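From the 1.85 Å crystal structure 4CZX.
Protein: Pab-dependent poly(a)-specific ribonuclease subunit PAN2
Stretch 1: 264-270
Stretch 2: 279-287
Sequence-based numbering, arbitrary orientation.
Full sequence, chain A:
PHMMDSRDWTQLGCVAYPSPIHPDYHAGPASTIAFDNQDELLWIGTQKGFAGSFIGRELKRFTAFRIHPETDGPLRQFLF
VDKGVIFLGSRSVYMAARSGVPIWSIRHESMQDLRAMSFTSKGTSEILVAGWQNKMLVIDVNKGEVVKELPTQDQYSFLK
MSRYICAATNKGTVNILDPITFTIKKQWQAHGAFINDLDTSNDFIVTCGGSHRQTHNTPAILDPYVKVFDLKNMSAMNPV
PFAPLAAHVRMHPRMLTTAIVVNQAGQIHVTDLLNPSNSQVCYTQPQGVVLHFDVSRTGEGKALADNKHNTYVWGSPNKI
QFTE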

# COMPACT_ATOMS: atom_id res chain seq x y z
N GLN A 264 22.27 19.61 32.31
CA GLN A 264 21.72 19.63 30.96
C GLN A 264 22.72 20.07 29.89
O GLN A 264 22.50 19.86 28.70
CB GLN A 264 20.48 20.52 30.93
CG GLN A 264 19.30 19.89 31.68
CD GLN A 264 18.00 20.63 31.47
OE1 GLN A 264 17.93 21.85 31.62
NE2 GLN A 264 16.95 19.89 31.12
N ALA A 265 23.83 20.68 30.32
CA ALA A 265 24.89 21.07 29.39
C ALA A 265 25.92 19.95 29.19
O ALA A 265 26.92 20.13 28.50
CB ALA A 265 25.57 22.34 29.87
N GLY A 266 25.67 18.81 29.82
CA GLY A 266 26.57 17.67 29.68
C GLY A 266 27.77 17.69 30.62
O GLY A 266 28.72 16.92 30.43
N GLN A 267 27.74 18.58 31.61
CA GLN A 267 28.76 18.56 32.65
C GLN A 267 28.47 17.43 33.62
O GLN A 267 27.34 17.25 34.07
CB GLN A 267 28.81 19.89 33.40
CG GLN A 267 29.79 19.88 34.56
CD GLN A 267 29.92 21.23 35.24
OE1 GLN A 267 30.54 21.34 36.30
NE2 GLN A 267 29.35 22.27 34.63
N ILE A 268 29.50 16.65 33.94
CA ILE A 268 29.35 15.47 34.77
C ILE A 268 30.27 15.51 35.99
O ILE A 268 31.46 15.83 35.87
CB ILE A 268 29.64 14.19 33.97
CG1 ILE A 268 28.64 14.03 32.82
CG2 ILE A 268 29.60 12.96 34.86
CD1 ILE A 268 28.91 12.83 31.95
N HIS A 269 29.72 15.21 37.16
CA HIS A 269 30.52 15.01 38.37
C HIS A 269 30.44 13.56 38.81
O HIS A 269 29.35 13.00 38.88
CB HIS A 269 30.06 15.91 39.52
CG HIS A 269 30.26 17.37 39.27
ND1 HIS A 269 30.17 18.31 40.28
CD2 HIS A 269 30.55 18.06 38.15
CE1 HIS A 269 30.40 19.51 39.79
NE2 HIS A 269 30.63 19.39 38.49
N VAL A 270 31.59 12.97 39.10
CA VAL A 270 31.63 11.64 39.69
C VAL A 270 31.96 11.87 41.15
O VAL A 270 33.08 12.28 41.48
CB VAL A 270 32.65 10.72 39.01
CG1 VAL A 270 32.63 9.34 39.65
CG2 VAL A 270 32.35 10.60 37.53
N SER A 279 35.39 15.04 44.14
CA SER A 279 34.65 14.59 42.99
C SER A 279 35.42 14.92 41.72
O SER A 279 36.05 15.97 41.63
CB SER A 279 33.25 15.22 42.96
OG SER A 279 33.30 16.62 43.02
N GLN A 280 35.39 13.99 40.76
CA GLN A 280 36.02 14.20 39.47
C GLN A 280 35.05 14.92 38.54
O GLN A 280 33.89 14.52 38.43
CB GLN A 280 36.46 12.88 38.83
CG GLN A 280 37.64 12.21 39.52
CD GLN A 280 38.50 11.41 38.55
OE1 GLN A 280 38.11 10.32 38.11
NE2 GLN A 280 39.66 11.95 38.20
N VAL A 281 35.53 15.96 37.88
CA VAL A 281 34.71 16.72 36.96
C VAL A 281 35.13 16.47 35.52
O VAL A 281 36.32 16.45 35.20
CB VAL A 281 34.79 18.24 37.26
CG1 VAL A 281 33.88 19.02 36.32
CG2 VAL A 281 34.42 18.51 38.71
N CYS A 282 34.15 16.27 34.64
CA CYS A 282 34.44 16.21 33.22
C CYS A 282 33.31 16.85 32.42
O CYS A 282 32.22 17.13 32.94
CB CYS A 282 34.67 14.77 32.77
SG CYS A 282 33.29 13.67 33.09
N TYR A 283 33.59 17.10 31.16
CA TYR A 283 32.63 17.74 30.29
C TYR A 283 32.42 16.89 29.05
O TYR A 283 33.32 16.16 28.63
CB TYR A 283 33.10 19.15 29.92
CG TYR A 283 33.30 20.06 31.11
CD1 TYR A 283 32.23 20.74 31.68
CD2 TYR A 283 34.56 20.25 31.66
CE1 TYR A 283 32.41 21.58 32.76
CE2 TYR A 283 34.75 21.08 32.75
CZ TYR A 283 33.67 21.75 33.29
OH TYR A 283 33.86 22.58 34.37
N THR A 284 31.22 16.96 28.51
CA THR A 284 30.91 16.33 27.24
C THR A 284 30.50 17.45 26.29
O THR A 284 30.36 18.60 26.72
CB THR A 284 29.81 15.28 27.37
OG1 THR A 284 28.63 15.88 27.92
CG2 THR A 284 30.26 14.14 28.30
N GLN A 285 30.33 17.16 25.01
CA GLN A 285 30.01 18.23 24.07
C GLN A 285 28.70 17.97 23.36
O GLN A 285 28.68 17.81 22.15
CB GLN A 285 31.12 18.38 23.03
CG GLN A 285 32.52 18.09 23.55
CD GLN A 285 32.94 19.05 24.64
OE1 GLN A 285 32.43 20.17 24.74
NE2 GLN A 285 33.88 18.62 25.47
N PRO A 286 27.59 17.92 24.12
CA PRO A 286 26.33 17.63 23.43
C PRO A 286 25.95 18.78 22.50
O PRO A 286 26.20 19.94 22.82
CB PRO A 286 25.33 17.48 24.58
CG PRO A 286 25.90 18.30 25.69
CD PRO A 286 27.39 18.28 25.54
N GLN A 287 25.38 18.46 21.35
CA GLN A 287 24.92 19.49 20.44
C GLN A 287 23.75 20.23 21.07
O GLN A 287 23.68 21.46 21.03
CB GLN A 287 24.50 18.89 19.09
CG GLN A 287 24.03 19.93 18.08
CD GLN A 287 23.58 19.33 16.76
OE1 GLN A 287 23.46 18.11 16.61
NE2 GLN A 287 23.32 20.20 15.79

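The two stretches form an antiparallel pair of β-strands. Their N-to-C directions differ by 161°, their axes approach to 4.6 Å, and together they bury 572 Å². The three residues most covered by the opposing stretch, Val 270 (65 Å²), Ile 268 (62 Å²) and Cys 282 (52 Å²), all send their side chains to the same face of the sheet, and two of the register pairs account for them.

Ile 268 and Cys 282 are a hydrogen-bonded pair with CA atoms 5.4 Å apart. Ile 268 N donates to Cys 282 O at 2.9 Å and 173°, and Cys 282 N returns the bond to Ile 268 O at 3.0 Å and 171°. The near-linear angles mark a well-formed ring of two bonds, which brings the side chains level with each other: Ile 268 CB lies 3.8 Å from Cys 282 SG, an apolar contact between a branched hydrocarbon and a polarizable sulfur. Cys 282 holds chi1 at 58° (p). Farther along the Ile 268 side chain, CD1 comes 4.1 Å from Thr 284 CG2.

Val 270 and Gln 280 repeat the motif. Val 270 N to Gln 280 O is 2.9 Å at 171°, whereas Gln 280 N to Val 270 O is 3.0 Å at a more bent 144°. Their side chains are less intimate, with the two CB atoms, Val 270 CB and Gln 280 CB, 4.4 Å apart. Carbonyls here also receive CA-H groups: Val 270 O lies 3.2 Å from Ser 279 CA, and Gln 280 O lies 3.4 Å from His 269 CA.

The other face carries Gln 267, His 269, Val 281 and Tyr 283. Val 281 CG2 sits 4.0 Å from the centroid of the His 269 ring, 18° off its normal, so a methyl group rests over the ring face in a CH-pi contact. Within its own stretch, His 269 NE2 donates to Gln 267 OE1 (2.9 Å, 157°), tying together two side chains that share this face. Gln 267 CD in turn approaches Tyr 283 CE1 at 3.5 Å.

At the Gly 266 end, one carbonyl serves two donors of Thr 284: Gly 266 O accepts from OG1 of Thr 284 at 2.7 Å and from N of Thr 284 at 3.2 Å, the latter at 136°. Glycine suits this position on two counts. Its phi/psi of 84/12 would jam a CB against the preceding carbonyl, and an ideal CB would fall 2.3 Å from Thr 284 OG1 and 2.8 Å from Pro 286 CD.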